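Local atomic coordinates of diaminobutyrate-pyruvate transaminase and L-2,4-diaminobutyrate decarboxylase (Vibrio parahaemolyticus, PDB entry 2QMA), a protein that probably uses pyridoxal 5'-phosphate in this C-terminal domain to decarboxylate L-2,4-diaminobutyrate, the whole protein probably being a transaminase as well. Residues S36-T41 and L80-D85; R315-V321 and G334-N339. All blocks are in the same frame, centred on the assembly; numbering follows the deposited sequence.

Contact 1: S36-T41 and L80-D85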
# COMPACT_ATOMS: atom_id res chain seq x y z
N SER A 36 -13.38 24.49 -2.06
CA SER A 36 -14.41 24.51 -3.10
C SER A 36 -14.46 23.19 -3.88
O SER A 36 -15.56 22.69 -4.19
CB SER A 36 -14.16 25.69 -4.04
OG SER A 36 -15.16 25.75 -5.04
N VAL A 37 -13.29 22.63 -4.20
CA VAL A 37 -13.20 21.36 -4.94
C VAL A 37 -13.70 20.14 -4.12
O VAL A 37 -14.49 19.32 -4.60
CB VAL A 37 -11.75 21.13 -5.49
CG1 VAL A 37 -11.54 19.70 -6.01
CG2 VAL A 37 -11.39 22.18 -6.57
N MSE A 38 -13.25 20.08 -2.88
CA MSE A 38 -13.62 19.04 -1.95
C MSE A 38 -15.10 19.11 -1.63
O MSE A 38 -15.76 18.09 -1.61
CB MSE A 38 -12.79 19.17 -0.68
CG MSE A 38 -11.29 18.92 -0.89
SE MSE A 38 -10.80 17.48 -2.12
CE MSE A 38 -9.39 18.44 -3.11
N SER A 39 -15.64 20.32 -1.39
CA SER A 39 -17.07 20.47 -1.19
C SER A 39 -17.87 19.99 -2.43
O SER A 39 -18.88 19.31 -2.29
CB SER A 39 -17.43 21.92 -0.80
OG SER A 39 -17.10 22.16 0.57
N HIS A 40 -17.39 20.34 -3.64
CA HIS A 40 -17.94 19.82 -4.90
C HIS A 40 -17.96 18.28 -4.91
O HIS A 40 -18.96 17.66 -5.25
CB HIS A 40 -17.14 20.32 -6.12
CG HIS A 40 -17.81 20.05 -7.43
ND1 HIS A 40 -18.73 20.91 -7.99
CD2 HIS A 40 -17.74 18.98 -8.27
CE1 HIS A 40 -19.19 20.40 -9.12
NE2 HIS A 40 -18.60 19.23 -9.31
N THR A 41 -16.82 17.69 -4.54
CA THR A 41 -16.64 16.24 -4.60
C THR A 41 -17.57 15.58 -3.57
O THR A 41 -18.19 14.57 -3.86
CB THR A 41 -15.16 15.84 -4.32
OG1 THR A 41 -14.30 16.59 -5.17
CG2 THR A 41 -14.93 14.37 -4.58
N LEU A 80 -11.38 20.94 -13.14
CA LEU A 80 -11.37 19.80 -12.19
C LEU A 80 -12.79 19.42 -11.79
O LEU A 80 -13.13 18.24 -11.73
CB LEU A 80 -10.51 20.11 -10.96
CG LEU A 80 -10.42 19.03 -9.86
CD1 LEU A 80 -10.24 17.64 -10.48
CD2 LEU A 80 -9.26 19.33 -8.94
N LYS A 81 -13.63 20.41 -11.53
CA LYS A 81 -15.00 20.10 -11.13
C LYS A 81 -15.76 19.30 -12.19
O LYS A 81 -16.55 18.42 -11.84
CB LYS A 81 -15.75 21.38 -10.72
CG LYS A 81 -15.36 21.92 -9.34
CD LYS A 81 -15.91 23.33 -9.08
CE LYS A 81 -15.29 23.88 -7.80
NZ LYS A 81 -16.11 24.99 -7.23
N SER A 82 -15.54 19.57 -13.48
CA SER A 82 -16.22 18.79 -14.53
C SER A 82 -15.69 17.34 -14.59
O SER A 82 -16.45 16.40 -14.82
CB SER A 82 -16.27 19.49 -15.90
OG SER A 82 -15.01 19.54 -16.56
N VAL A 83 -14.38 17.18 -14.36
CA VAL A 83 -13.76 15.86 -14.33
C VAL A 83 -14.34 15.05 -13.17
O VAL A 83 -14.61 13.84 -13.31
CB VAL A 83 -12.23 15.95 -14.20
CG1 VAL A 83 -11.64 14.54 -14.06
CG2 VAL A 83 -11.59 16.72 -15.41
N ILE A 84 -14.51 15.72 -12.02
CA ILE A 84 -15.16 15.14 -10.86
C ILE A 84 -16.58 14.70 -11.24
O ILE A 84 -17.01 13.63 -10.84
CB ILE A 84 -15.21 16.12 -9.66
CG1 ILE A 84 -13.81 16.23 -9.02
CG2 ILE A 84 -16.20 15.66 -8.61
CD1 ILE A 84 -13.63 17.50 -8.18
N ASP A 85 -17.31 15.53 -12.00
CA ASP A 85 -18.69 15.22 -12.40
C ASP A 85 -18.70 13.98 -13.26
O ASP A 85 -19.52 13.09 -13.08
CB ASP A 85 -19.28 16.35 -13.25
CG ASP A 85 -19.69 17.56 -12.45
OD1 ASP A 85 -19.80 17.51 -11.20
OD2 ASP A 85 -19.93 18.60 -13.12
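Ser36 meets the ammonium group of Lys81, which points a hydrogen bond at its hydroxyl. The distance from Ser36 OG to Lys81 NZ is 2.5 Å, shorter than expected, so the exact geometry is doubtful. Lys81 gets there with a chain that is extended beyond CG and passes over the ring of His40 on the way. Val37 comes next and is apolar. Its CG1 branch meets Leu80 CD2 at 3.7 Å and also touches the CD1 end of Ile84. The side chains of Val37 and Leu80 cross at about a right angle.

The segments 36-41 and 80-85 run nearly parallel, 17° apart, and their axes come within 10.1 Å. This fits the N-terminal helical region of related pyridoxal-phosphate decarboxylases, which packs on the partner subunit. Here Thr41 lies on Met121 of the second subunit and Ile84 on Met382 of the second subunit.

His40 swings CG anti to its own N (chi1 -168°), which brings the ring under the Lys81 chain, the two crossing at a slant. Lys81 CG sits over one face, 3.8 Å from the centroid of the His40 ring, in a CH-pi contact. Ile84 CG2 is at the ring edge. His40 NE2 donates to Asp85 OD1 at 2.8 Å. The acceptor lies near the ring plane, but the bond arrives from above the carboxylate plane. This bond helps fix the rotation of the ring, and the carboxylate may favour its protonated form.

Thr41 OG1 turns back to donate to Val37 O at 2.8 Å, an oxygen that Thr41 N also uses. Across the contact Ile84 CD1 presses on Thr41 OG1 at 3.2 Å, a tight approach.

Contact 2: R315-V321 and G334-N339; sequences RAHSISV and GALLVN
Asn339 ND2 donates to Ala316 O at 2.8 Å and also to Glu314 O. The donor is tilted 24° from the carbonyl plane of Ala316. Asn339 OD1 accepts from Ser156 N, so both ends of the amide are held and its rotation is fixed. This amide clamps the open end of a beta hairpin made by strands 318-322 and 334-338.

The hairpin belongs to the seven-stranded mixed sheet of a fold type I pyridoxal-phosphate enzyme. Strand 334-338 is the one that runs against its neighbours. The turn side of the hairpin leads to Lys325, the predicted cofactor lysine, which carries no cofactor here. The side chain of Val321 is about 8 Å from that of Lys325.

Asn339 N bonds to His317 O at 3.2 Å. Further along, Ile319 and Leu337 form a hydrogen-bonded pair. Leu337 N bonds to Ile319 O at 2.8 Å, and Ile319 N bonds back to Leu337 O. Val321 and Ala335 form the next such pair, with Ala335 N to Val321 O at 2.9 Å. Between them Ser320 faces Leu336 in a non-hydrogen-bonded pair, as Ser318 faces Val338.

Ser318, Ser320, Leu336 and Val338 share one face of the sheet, where helix 167-187 lies against Ser320, Leu336 and Val338. The two serine hydroxyls on this face have partners beyond the hairpin: Ser318 OG bonds to His292 and Trp290, and Ser320 OG to Asn171. Leu336 sets CG anti to its backbone N (chi1 -178°), and its CD1 comes back over the neighbouring strand to 3.6 Å from Ile319 O. On the other face Val321 CG2 meets Leu337 CD1 at 4.2 Å, the two side chains crossing at a slant.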
# COMPACT_ATOMS: atom_id res chain seq x y z
N ARG A 315 0.54 -15.35 22.60
CA ARG A 315 1.83 -16.05 22.59
C ARG A 315 2.50 -16.11 21.20
O ARG A 315 3.64 -16.58 21.10
CB ARG A 315 1.62 -17.49 23.09
CG ARG A 315 0.84 -17.58 24.46
CD ARG A 315 0.38 -19.01 24.74
NE ARG A 315 1.51 -19.92 24.72
CZ ARG A 315 1.42 -21.24 24.60
NH1 ARG A 315 2.54 -21.94 24.61
NH2 ARG A 315 0.24 -21.85 24.43
N ALA A 316 1.82 -15.58 20.17
CA ALA A 316 2.31 -15.62 18.77
C ALA A 316 3.66 -14.95 18.65
O ALA A 316 3.93 -13.93 19.31
CB ALA A 316 1.33 -14.93 17.84
N HIS A 317 4.50 -15.47 17.77
CA HIS A 317 5.69 -14.70 17.39
C HIS A 317 5.30 -13.49 16.56
O HIS A 317 5.94 -12.43 16.68
CB HIS A 317 6.69 -15.52 16.59
CG HIS A 317 7.39 -16.59 17.38
ND1 HIS A 317 6.74 -17.71 17.86
CD2 HIS A 317 8.69 -16.71 17.77
CE1 HIS A 317 7.61 -18.47 18.51
NE2 HIS A 317 8.80 -17.89 18.46
N SER A 318 4.31 -13.68 15.66
CA SER A 318 3.83 -12.56 14.85
C SER A 318 2.33 -12.69 14.63
O SER A 318 1.81 -13.82 14.63
CB SER A 318 4.57 -12.51 13.51
OG SER A 318 4.47 -13.74 12.78
N ILE A 319 1.66 -11.55 14.43
CA ILE A 319 0.23 -11.50 14.21
C ILE A 319 -0.08 -10.49 13.12
O ILE A 319 0.34 -9.32 13.21
CB ILE A 319 -0.53 -11.05 15.45
CG1 ILE A 319 -0.24 -11.97 16.67
CG2 ILE A 319 -2.04 -10.92 15.17
CD1 ILE A 319 -0.62 -11.31 17.97
N SER A 320 -0.81 -10.93 12.10
CA SER A 320 -1.35 -9.96 11.17
C SER A 320 -2.81 -9.59 11.48
O SER A 320 -3.64 -10.42 11.86
CB SER A 320 -1.07 -10.28 9.73
OG SER A 320 -1.61 -11.48 9.32
N VAL A 321 -3.07 -8.29 11.39
CA VAL A 321 -4.35 -7.67 11.76
C VAL A 321 -4.75 -6.83 10.52
O VAL A 321 -3.96 -6.02 10.04
CB VAL A 321 -4.20 -6.71 13.00
CG1 VAL A 321 -5.58 -6.16 13.38
CG2 VAL A 321 -3.52 -7.38 14.18
N GLY A 334 -3.60 -2.16 7.57
CA GLY A 334 -3.28 -3.44 8.25
C GLY A 334 -2.02 -3.25 9.08
O GLY A 334 -1.35 -2.24 8.97
N ALA A 335 -1.68 -4.21 9.93
CA ALA A 335 -0.39 -4.11 10.68
C ALA A 335 0.11 -5.50 10.92
O ALA A 335 -0.64 -6.46 10.86
CB ALA A 335 -0.59 -3.44 12.01
N LEU A 336 1.38 -5.58 11.23
CA LEU A 336 1.99 -6.79 11.69
C LEU A 336 2.54 -6.52 13.06
O LEU A 336 3.38 -5.62 13.23
CB LEU A 336 3.12 -7.17 10.77
CG LEU A 336 3.76 -8.50 11.24
CD1 LEU A 336 2.90 -9.72 10.75
CD2 LEU A 336 5.19 -8.56 10.79
N LEU A 337 2.11 -7.33 14.03
CA LEU A 337 2.62 -7.20 15.40
C LEU A 337 3.59 -8.34 15.67
O LEU A 337 3.44 -9.47 15.14
CB LEU A 337 1.48 -7.27 16.43
CG LEU A 337 0.28 -6.34 16.14
CD1 LEU A 337 -0.77 -6.58 17.22
CD2 LEU A 337 0.72 -4.84 16.11
N VAL A 338 4.60 -8.03 16.46
CA VAL A 338 5.53 -9.05 16.91
C VAL A 338 5.68 -9.02 18.44
O VAL A 338 5.64 -7.95 19.06
CB VAL A 338 6.97 -8.98 16.21
CG1 VAL A 338 6.85 -9.18 14.64
CG2 VAL A 338 7.76 -7.75 16.63
N ASN A 339 5.83 -10.20 19.02
CA ASN A 339 5.99 -10.30 20.45
C ASN A 339 7.36 -9.84 20.92
O ASN A 339 7.51 -9.36 22.06
CB ASN A 339 5.70 -11.74 20.95
CG ASN A 339 4.52 -11.78 21.94
OD1 ASN A 339 4.40 -10.90 22.81
ND2 ASN A 339 3.66 -12.81 21.81

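In the fold
From the N terminus, the chain first runs through helix 32-51. Contact 1 then closes a loop of 38 residues, when helix 80-92 comes to lie beside it. The chain goes on through most of the large sheet before contact 2 begins. That contact closes a short loop of 12 residues, which holds Lys325. The two contacts follow in series, so neither nests in the other nor crosses it. The centres of contact 1 and contact 2 are about 40 Å apart. The nearest atoms of contact 1 and contact 2 are about 23 Å apart. Contact 1 ties together the N-terminal helices that pack on the second subunit. Contact 2 joins two strands inside the sheet, and no other chain of the assembly touches its segments.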